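Local coordinates for protein glucose-6-phosphate isomerase (Thermus thermophilus, PDB 1ZZG) that probably interconverts glucose 6-phosphate and fructose 6-phosphate, a step shared by glycolysis and gluconeogenesis, at residues T50-L53 with R54-R58; G195-P198 with L199-G203; P289-Q292 with H293-V296; E346-A349 with T350-A353. All blocks are in the same frame, centred on the assembly; numbering follows the deposited sequence.

In the fold
All four interactions are local and lie away from the predicted catalytic residues. Interactions 1 and 2 are on helices 52-61 and 193-201 beside the parallel five-stranded sheet. They touch through Val56, which packs on Leu196, Leu197 and Ala200. Interaction 1 is partly buried, with most of its charged residues at the surface; interaction 2 is buried and mostly apolar. Interactions 3 and 4 lie by the mixed sheet, with centres about 31 to 41 Å from the centres of the first two. They join a tight turn to helix 339-356, and both reach the second subunit. Both are buried, yet more polar than interaction 2, with side-chain oxygens and amides bonded across the elements.

Interaction 1. Residues T50-L53 with R54-R58; sequences TETL and REVRR
Arg54 runs its extended chain past Thr50 O, with CB against Glu51 O. Its N gives a weak hydrogen bond to Glu51 O, 3.2 Å away. CG stands beside the backbone N (chi1 -71°), and the chain continues straight to NE. This course takes CD past Thr50 O at 3.8 Å. A water bridges Thr50 O and Arg54 NE by weak bonds. The Leu53 side chain crosses that of Arg54 at a slant. Leu53 CG sits between the backbone N and the carbonyl carbon (chi1 85°), which places CD2 near Arg54 N and 4.0 Å from Arg54 CG. Next comes Glu55, whose N makes the straighter bond to Glu51 O, also 3.2 Å long. Glu51 OE2 and Glu55 OE1 are 4.8 Å apart, and the two like charges probably repel mildly.

Thr52 onward forms the first turn of helix 52-61, and Thr50 and Glu51 lead into it. Asp49 holds this start, through OD1 to Glu51 N and OD2 to Thr52 OG1. The helical bonds continue with Val56 N to Thr52 O at 2.9 Å. Val56 CG2 lies close to the same oxygen and meets Thr52 CG2 at 4.2 Å. Val56 also packs on Phe178 of strand 176-179. One residue on, Arg57 N bonds to Leu53 O at 2.9 Å. Arg57 CG passes near this oxygen too. Leu53 and Arg57 both reach helix 206-221, Leu53 onto Leu210 and Arg57 by a salt bridge to Asp207.

Interaction 2. Residues G195-P198 with L199-G203; sequences GLLP and LAFAG
Leu197 and Phe201 lie side by side and point the same way near the end of helix 193-201. The helix closes with a Schellman motif at Gly203, whose phi is positive (71°). The tight part is the turn before it. Leu199 N bonds to Gly195 O at 3.1 Å, and Ala200 N to Leu196 O at 2.9 Å. Leu199 CB lies 3.2 Å from Gly195 O. Pro198 has no N-H to give to the preceding turn, and the helix is kinked there. Leu196 and Leu199 meet Leu206 and Leu209 of helix 206-221; Pro198 meets Phe95 of strand 94-98.

Toward the end the bonding slackens. Phe201 N reaches Leu197 O and Ala202 N reaches Pro198 O by weak bonds only. Ala202 is still buried, but Gly203 is exposed and makes no contact with 195-198. Its N bonds back to Ala200 O at 2.8 Å. The Phe201 ring remains inside, against Phe69. Leu197 has CG anti to its N (chi1 -176°), which brings CD1 to the ring edge. There CD1 lies in the ring plane, 3.9 Å from Phe201 CE2.

Interaction 3. Residues P289-Q292 with H293-V296; sequences PKDQ and HAQV
Gln295 lies alongside Asp291, with both side chains pointing the same way. Its CB is 4.1 Å from Asp291 O. CG stands beside the backbone N (chi1 -57°) and passes Asp291 OD1 at 3.5 Å. CD follows the same oxygen at 3.8 Å. At the tip, NE2 donates to Asp291 OD1 over 3.0 Å in a nearly straight bond (172°). The acceptor lies in the amide plane, but OD1 is met from above the carboxylate, 67° out of its plane. NE2 has a second acceptor in Pro285 O. Asp291 OD2 takes Leu287 N.

Asp291 sits in a short 3-10 segment, 290-292, after cis-Pro289, in the loop from strand 278-287 to helix 296-301; Gln295 follows it. Asp291 O receives Gln295 N at 3.0 Å and Val296 N at 2.9 Å. Val296 CG2 packs on Gln292 CA at 3.3 Å. A leucine in place of Gln295 would probably leave Asp291 OD1 and Pro285 O without this shared donor and the carboxylate freer to turn. His293 sets its ring edge toward Lys290 O. His293 NE2 bonds to Glu131 of the second subunit, and Lys290 pairs with Asp99 of that subunit.

Interaction 4. Residues E346-A349 with T350-A353; sequences EAEA and TYEA
Helix 339-356 packs beside the mixed sheet at the subunit interface, and Glu346 meets Thr350 near its middle. Thr350 N bonds to Glu346 O at 2.9 Å. Thr350 OG1 stands beside its own backbone N (chi1 -63°), which brings it to 2.9 Å from the same Glu346 O. This hydroxyl is hydrogen-bonded to Tyr250 OH. The next turns are regular. Tyr351 N bonds to Ala347 O at 2.9 Å, and Glu352 N to Glu348 O at 3.0 Å. Ala353 N donates to Ala349 O in the same way.

Tyr351 has CG anti to the backbone N (chi1 179°), which carries the ring away from 346-349 toward strand 360-366. Its CB remains near Ala347 O at 3.3 Å. Glu348 OE1 lies at the ring edge, 4.4 Å from Tyr351 CD2. OE2 of the same carboxylate pairs with Lys344, and the tyrosine OH bonds to Asp5. Glu346 OE1 takes Gln292 NE2. It also lies close to Glu131 OE2 of the second subunit, a nearness that may favour a proton on one of the two.

The sheet side is packed by Ala347 on Ile312 of strand 306-313 and Tyr351 on Val361 and Ala363 of strand 360-366. On the interface side, Ala349 meets Thr409 and Ala353 meets Leu404, both from helix 403-414 of the second subunit.

Interaction 1. Residues T50-L53 with R54-R58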
loop_
_atom_site.group_PDB
_atom_site.type_symbol
_atom_site.label_atom_id
_atom_site.label_comp_id
_atom_site.label_asym_id
_atom_site.label_seq_id
_atom_site.Cartn_x
_atom_site.Cartn_y
_atom_site.Cartn_z
ATOM N N THR A 50 -2.402 -32.265 4.613
ATOM C CA THR A 50 -2.088 -32.732 3.261
ATOM C C THR A 50 -3.287 -33.340 2.554
ATOM O O THR A 50 -3.138 -34.114 1.608
ATOM C CB THR A 50 -0.952 -33.776 3.271
ATOM O OG1 THR A 50 -1.128 -34.666 4.380
ATOM C CG2 THR A 50 0.400 -33.094 3.363
ATOM N N GLU A 51 -4.477 -32.978 3.013
ATOM C CA GLU A 51 -5.713 -33.486 2.437
ATOM C C GLU A 51 -6.472 -32.341 1.765
ATOM O O GLU A 51 -6.929 -32.460 0.628
ATOM C CB GLU A 51 -6.562 -34.104 3.545
ATOM C CG GLU A 51 -7.961 -34.521 3.143
ATOM C CD GLU A 51 -8.848 -34.767 4.356
ATOM O OE1 GLU A 51 -8.490 -35.627 5.192
ATOM O OE2 GLU A 51 -9.900 -34.095 4.474
ATOM N N THR A 52 -6.581 -31.222 2.475
ATOM C CA THR A 52 -7.290 -30.060 1.959
ATOM C C THR A 52 -6.708 -29.494 0.663
ATOM O O THR A 52 -7.460 -29.156 -0.249
ATOM C CB THR A 52 -7.358 -28.939 3.018
ATOM O OG1 THR A 52 -8.025 -29.436 4.182
ATOM C CG2 THR A 52 -8.134 -27.731 2.482
ATOM N N LEU A 53 -5.385 -29.393 0.560
ATOM C CA LEU A 53 -4.811 -28.837 -0.664
ATOM C C LEU A 53 -5.107 -29.719 -1.880
ATOM O O LEU A 53 -5.207 -29.219 -3.000
ATOM C CB LEU A 53 -3.299 -28.622 -0.533
ATOM C CG LEU A 53 -2.369 -29.796 -0.828
ATOM C CD1 LEU A 53 -0.933 -29.290 -0.902
ATOM C CD2 LEU A 53 -2.532 -30.866 0.244
ATOM N N ARG A 54 -5.239 -31.025 -1.667
ATOM C CA ARG A 54 -5.552 -31.924 -2.775
ATOM C C ARG A 54 -6.984 -31.648 -3.218
ATOM O O ARG A 54 -7.276 -31.571 -4.414
ATOM C CB ARG A 54 -5.394 -33.388 -2.350
ATOM C CG ARG A 54 -3.943 -33.789 -2.148
ATOM C CD ARG A 54 -3.785 -35.277 -1.899
ATOM N NE ARG A 54 -2.374 -35.653 -1.908
ATOM C CZ ARG A 54 -1.924 -36.892 -1.743
ATOM N NH1 ARG A 54 -2.774 -37.890 -1.549
ATOM N NH2 ARG A 54 -0.618 -37.134 -1.775
ATOM N N GLU A 55 -7.865 -31.480 -2.236
ATOM C CA GLU A 55 -9.270 -31.181 -2.484
ATOM C C GLU A 55 -9.379 -29.855 -3.247
ATOM O O GLU A 55 -10.221 -29.699 -4.137
ATOM C CB GLU A 55 -10.005 -31.083 -1.149
ATOM C CG GLU A 55 -11.489 -30.811 -1.256
ATOM C CD GLU A 55 -12.134 -30.600 0.106
ATOM O OE1 GLU A 55 -11.946 -31.456 0.999
ATOM O OE2 GLU A 55 -12.832 -29.579 0.282
ATOM N N VAL A 56 -8.526 -28.899 -2.889
ATOM C CA VAL A 56 -8.512 -27.599 -3.553
ATOM C C VAL A 56 -8.052 -27.774 -5.002
ATOM O O VAL A 56 -8.672 -27.249 -5.929
ATOM C CB VAL A 56 -7.568 -26.609 -2.823
ATOM C CG1 VAL A 56 -7.348 -25.354 -3.667
ATOM C CG2 VAL A 56 -8.168 -26.233 -1.475
ATOM N N ARG A 57 -6.969 -28.520 -5.199
ATOM C CA ARG A 57 -6.452 -28.754 -6.542
ATOM C C ARG A 57 -7.481 -29.449 -7.435
ATOM O O ARG A 57 -7.683 -29.059 -8.584
ATOM C CB ARG A 57 -5.181 -29.608 -6.495
ATOM C CG ARG A 57 -3.900 -28.874 -6.099
ATOM C CD ARG A 57 -2.731 -29.860 -6.096
ATOM N NE ARG A 57 -1.431 -29.256 -5.800
ATOM C CZ ARG A 57 -0.841 -28.350 -6.569
ATOM N NH1 ARG A 57 -1.439 -27.939 -7.676
ATOM N NH2 ARG A 57 0.351 -27.868 -6.241
ATOM N N ARG A 58 -8.125 -30.485 -6.914
ATOM C CA ARG A 58 -9.111 -31.207 -7.710
ATOM C C ARG A 58 -10.260 -30.298 -8.136
ATOM O O ARG A 58 -10.747 -30.386 -9.265
ATOM C CB ARG A 58 -9.639 -32.415 -6.935
ATOM C CG ARG A 58 -8.590 -33.509 -6.711
ATOM C CD ARG A 58 -7.990 -34.018 -8.029
ATOM N NE ARG A 58 -6.808 -33.276 -8.478
ATOM C CZ ARG A 58 -5.619 -33.324 -7.881
ATOM N NH1 ARG A 58 -5.443 -34.078 -6.803
ATOM N NH2 ARG A 58 -4.598 -32.627 -8.365
HETATM O O HOH W 1 -0.728 -34.027 -0.707
#

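Interaction 2. Residues G195-P198 with L199-G203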
loop_
_atom_site.group_PDB
_atom_site.type_symbol
_atom_site.label_atom_id
_atom_site.label_comp_id
_atom_site.label_asym_id
_atom_site.label_seq_id
_atom_site.Cartn_x
_atom_site.Cartn_y
_atom_site.Cartn_z
ATOM N N GLY A 195 -6.292 -18.806 1.250
ATOM C CA GLY A 195 -5.231 -18.507 0.304
ATOM C C GLY A 195 -4.991 -19.629 -0.697
ATOM O O GLY A 195 -4.625 -19.372 -1.843
ATOM N N LEU A 196 -5.204 -20.875 -0.280
ATOM C CA LEU A 196 -4.966 -22.009 -1.173
ATOM C C LEU A 196 -5.867 -22.036 -2.402
ATOM O O LEU A 196 -5.393 -22.314 -3.507
ATOM C CB LEU A 196 -5.097 -23.329 -0.414
ATOM C CG LEU A 196 -4.111 -23.467 0.748
ATOM C CD1 LEU A 196 -4.323 -24.799 1.430
ATOM C CD2 LEU A 196 -2.681 -23.324 0.236
ATOM N N LEU A 197 -7.152 -21.742 -2.222
ATOM C CA LEU A 197 -8.082 -21.756 -3.346
ATOM C C LEU A 197 -7.669 -20.758 -4.437
ATOM O O LEU A 197 -7.472 -21.142 -5.590
ATOM C CB LEU A 197 -9.512 -21.465 -2.872
ATOM C CG LEU A 197 -10.561 -21.553 -3.991
ATOM C CD1 LEU A 197 -10.513 -22.944 -4.638
ATOM C CD2 LEU A 197 -11.945 -21.272 -3.426
ATOM N N PRO A 198 -7.547 -19.462 -4.097
ATOM C CA PRO A 198 -7.141 -18.538 -5.163
ATOM C C PRO A 198 -5.776 -18.901 -5.746
ATOM O O PRO A 198 -5.573 -18.783 -6.946
ATOM C CB PRO A 198 -7.150 -17.166 -4.474
ATOM C CG PRO A 198 -6.997 -17.501 -3.000
ATOM C CD PRO A 198 -7.861 -18.728 -2.857
ATOM N N LEU A 199 -4.848 -19.357 -4.907
ATOM C CA LEU A 199 -3.524 -19.732 -5.403
ATOM C C LEU A 199 -3.590 -20.889 -6.393
ATOM O O LEU A 199 -2.784 -20.966 -7.329
ATOM C CB LEU A 199 -2.587 -20.106 -4.258
ATOM C CG LEU A 199 -1.763 -18.958 -3.676
ATOM C CD1 LEU A 199 -0.881 -19.504 -2.558
ATOM C CD2 LEU A 199 -0.906 -18.310 -4.771
ATOM N N ALA A 200 -4.545 -21.791 -6.187
ATOM C CA ALA A 200 -4.700 -22.927 -7.090
ATOM C C ALA A 200 -5.017 -22.385 -8.478
ATOM O O ALA A 200 -4.372 -22.753 -9.455
ATOM C CB ALA A 200 -5.822 -23.848 -6.607
ATOM N N PHE A 201 -6.004 -21.493 -8.553
ATOM C CA PHE A 201 -6.401 -20.897 -9.823
ATOM C C PHE A 201 -5.289 -20.028 -10.399
ATOM O O PHE A 201 -5.287 -19.721 -11.590
ATOM C CB PHE A 201 -7.693 -20.094 -9.645
ATOM C CG PHE A 201 -8.928 -20.953 -9.640
ATOM C CD1 PHE A 201 -9.525 -21.339 -10.842
ATOM C CD2 PHE A 201 -9.449 -21.437 -8.446
ATOM C CE1 PHE A 201 -10.626 -22.200 -10.849
ATOM C CE2 PHE A 201 -10.547 -22.297 -8.439
ATOM C CZ PHE A 201 -11.139 -22.682 -9.643
ATOM N N ALA A 202 -4.340 -19.643 -9.551
ATOM C CA ALA A 202 -3.212 -18.834 -9.996
ATOM C C ALA A 202 -2.113 -19.762 -10.522
ATOM O O ALA A 202 -1.087 -19.309 -11.034
ATOM C CB ALA A 202 -2.688 -17.990 -8.842
ATOM N N GLY A 203 -2.343 -21.064 -10.383
ATOM C CA GLY A 203 -1.384 -22.059 -10.837
ATOM C C GLY A 203 -0.106 -22.150 -10.020
ATOM O O GLY A 203 0.932 -22.564 -10.538
#

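Interaction 3. Residues P289-Q292 with H293-V296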
loop_
_atom_site.group_PDB
_atom_site.type_symbol
_atom_site.label_atom_id
_atom_site.label_comp_id
_atom_site.label_asym_id
_atom_site.label_seq_id
_atom_site.Cartn_x
_atom_site.Cartn_y
_atom_site.Cartn_z
ATOM N N PRO A 289 13.091 -1.094 -4.135
ATOM C CA PRO A 289 13.714 0.188 -3.785
ATOM C C PRO A 289 12.835 1.446 -3.847
ATOM O O PRO A 289 13.287 2.527 -3.463
ATOM C CB PRO A 289 14.866 0.276 -4.777
ATOM C CG PRO A 289 14.234 -0.280 -6.017
ATOM C CD PRO A 289 13.481 -1.506 -5.497
ATOM N N LYS A 290 11.588 1.323 -4.306
ATOM C CA LYS A 290 10.731 2.507 -4.436
ATOM C C LYS A 290 10.640 3.394 -3.187
ATOM O O LYS A 290 10.557 4.620 -3.298
ATOM C CB LYS A 290 9.315 2.120 -4.911
ATOM C CG LYS A 290 8.426 1.479 -3.851
ATOM C CD LYS A 290 7.046 1.113 -4.411
ATOM C CE LYS A 290 7.148 0.034 -5.486
ATOM N NZ LYS A 290 5.821 -0.451 -5.978
ATOM N N ASP A 291 10.668 2.802 -1.998
ATOM C CA ASP A 291 10.583 3.627 -0.802
ATOM C C ASP A 291 11.879 4.341 -0.415
ATOM O O ASP A 291 11.930 5.059 0.584
ATOM C CB ASP A 291 10.006 2.822 0.361
ATOM C CG ASP A 291 8.487 2.835 0.352
ATOM O OD1 ASP A 291 7.926 3.949 0.256
ATOM O OD2 ASP A 291 7.857 1.761 0.431
ATOM N N GLN A 292 12.921 4.157 -1.221
ATOM C CA GLN A 292 14.182 4.856 -0.995
ATOM C C GLN A 292 13.877 6.251 -1.543
ATOM O O GLN A 292 14.596 7.221 -1.287
ATOM C CB GLN A 292 15.318 4.220 -1.808
ATOM C CG GLN A 292 15.641 2.771 -1.441
ATOM C CD GLN A 292 16.620 2.108 -2.407
ATOM O OE1 GLN A 292 16.880 0.907 -2.312
ATOM N NE2 GLN A 292 17.162 2.888 -3.341
ATOM N N HIS A 293 12.776 6.325 -2.291
ATOM C CA HIS A 293 12.316 7.556 -2.918
ATOM C C HIS A 293 11.012 8.029 -2.281
ATOM O O HIS A 293 10.164 8.607 -2.970
ATOM C CB HIS A 293 12.057 7.324 -4.416
ATOM C CG HIS A 293 13.219 6.746 -5.161
ATOM N ND1 HIS A 293 14.122 7.522 -5.854
ATOM C CD2 HIS A 293 13.617 5.463 -5.334
ATOM C CE1 HIS A 293 15.024 6.743 -6.425
ATOM N NE2 HIS A 293 14.740 5.489 -6.125
ATOM N N ALA A 294 10.830 7.778 -0.985
ATOM C CA ALA A 294 9.601 8.207 -0.325
ATOM C C ALA A 294 9.654 8.198 1.200
ATOM O O ALA A 294 9.300 9.187 1.841
ATOM C CB ALA A 294 8.423 7.353 -0.805
ATOM N N GLN A 295 10.083 7.089 1.789
ATOM C CA GLN A 295 10.133 7.014 3.244
ATOM C C GLN A 295 11.538 6.990 3.836
ATOM O O GLN A 295 11.735 7.397 4.984
ATOM C CB GLN A 295 9.357 5.790 3.731
ATOM C CG GLN A 295 7.907 5.761 3.284
ATOM C CD GLN A 295 7.145 4.586 3.870
ATOM O OE1 GLN A 295 6.813 4.570 5.058
ATOM N NE2 GLN A 295 6.866 3.592 3.039
ATOM N N VAL A 296 12.507 6.516 3.061
ATOM C CA VAL A 296 13.882 6.428 3.534
ATOM C C VAL A 296 14.443 7.766 4.001
ATOM O O VAL A 296 15.245 7.808 4.933
ATOM C CB VAL A 296 14.802 5.829 2.448
ATOM C CG1 VAL A 296 16.265 5.991 2.847
ATOM C CG2 VAL A 296 14.481 4.350 2.270
#

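Interaction 4. Residues E346-A349 with T350-A353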
loop_
_atom_site.group_PDB
_atom_site.type_symbol
_atom_site.label_atom_id
_atom_site.label_comp_id
_atom_site.label_asym_id
_atom_site.label_seq_id
_atom_site.Cartn_x
_atom_site.Cartn_y
_atom_site.Cartn_z
ATOM N N GLU A 346 20.914 -2.229 -4.286
ATOM C CA GLU A 346 20.153 -1.180 -3.618
ATOM C C GLU A 346 19.677 -1.611 -2.235
ATOM O O GLU A 346 19.624 -0.803 -1.306
ATOM C CB GLU A 346 18.946 -0.765 -4.461
ATOM C CG GLU A 346 19.306 -0.169 -5.808
ATOM C CD GLU A 346 18.160 0.617 -6.401
ATOM O OE1 GLU A 346 17.889 1.730 -5.905
ATOM O OE2 GLU A 346 17.519 0.117 -7.348
ATOM N N ALA A 347 19.328 -2.886 -2.101
ATOM C CA ALA A 347 18.860 -3.405 -0.821
ATOM C C ALA A 347 20.000 -3.357 0.199
ATOM O O ALA A 347 19.840 -2.825 1.300
ATOM C CB ALA A 347 18.354 -4.839 -0.993
ATOM N N GLU A 348 21.153 -3.903 -0.180
ATOM C CA GLU A 348 22.316 -3.917 0.709
ATOM C C GLU A 348 22.719 -2.488 1.046
ATOM O O GLU A 348 23.008 -2.172 2.200
ATOM C CB GLU A 348 23.504 -4.631 0.049
ATOM C CG GLU A 348 23.328 -6.133 -0.201
ATOM C CD GLU A 348 23.273 -6.961 1.076
ATOM O OE1 GLU A 348 23.746 -6.483 2.135
ATOM O OE2 GLU A 348 22.768 -8.102 1.015
ATOM N N ALA A 349 22.725 -1.633 0.028
ATOM C CA ALA A 349 23.097 -0.233 0.183
ATOM C C ALA A 349 22.188 0.489 1.170
ATOM O O ALA A 349 22.663 1.203 2.050
ATOM C CB ALA A 349 23.055 0.466 -1.174
ATOM N N THR A 350 20.880 0.300 1.025
ATOM C CA THR A 350 19.921 0.947 1.914
ATOM C C THR A 350 20.014 0.400 3.335
ATOM O O THR A 350 19.908 1.152 4.310
ATOM C CB THR A 350 18.485 0.769 1.400
ATOM O OG1 THR A 350 18.357 1.408 0.124
ATOM C CG2 THR A 350 17.491 1.382 2.377
ATOM N N TYR A 351 20.205 -0.912 3.443
ATOM C CA TYR A 351 20.338 -1.574 4.734
ATOM C C TYR A 351 21.484 -0.890 5.488
ATOM O O TYR A 351 21.340 -0.505 6.653
ATOM C CB TYR A 351 20.623 -3.067 4.509
ATOM C CG TYR A 351 20.805 -3.903 5.760
ATOM C CD1 TYR A 351 20.145 -3.586 6.951
ATOM C CD2 TYR A 351 21.615 -5.040 5.739
ATOM C CE1 TYR A 351 20.288 -4.384 8.089
ATOM C CE2 TYR A 351 21.765 -5.842 6.866
ATOM C CZ TYR A 351 21.100 -5.511 8.035
ATOM O OH TYR A 351 21.250 -6.305 9.143
ATOM N N GLU A 352 22.607 -0.714 4.801
ATOM C CA GLU A 352 23.772 -0.063 5.396
ATOM C C GLU A 352 23.519 1.425 5.678
ATOM O O GLU A 352 23.927 1.941 6.717
ATOM C CB GLU A 352 24.989 -0.201 4.477
ATOM C CG GLU A 352 26.295 0.228 5.133
ATOM C CD GLU A 352 27.466 0.259 4.167
ATOM O OE1 GLU A 352 27.559 -0.641 3.302
ATOM O OE2 GLU A 352 28.303 1.181 4.286
ATOM N N ALA A 353 22.849 2.114 4.756
ATOM C CA ALA A 353 22.572 3.539 4.941
ATOM C C ALA A 353 21.692 3.764 6.162
ATOM O O ALA A 353 21.909 4.695 6.940
ATOM C CB ALA A 353 21.907 4.121 3.690
#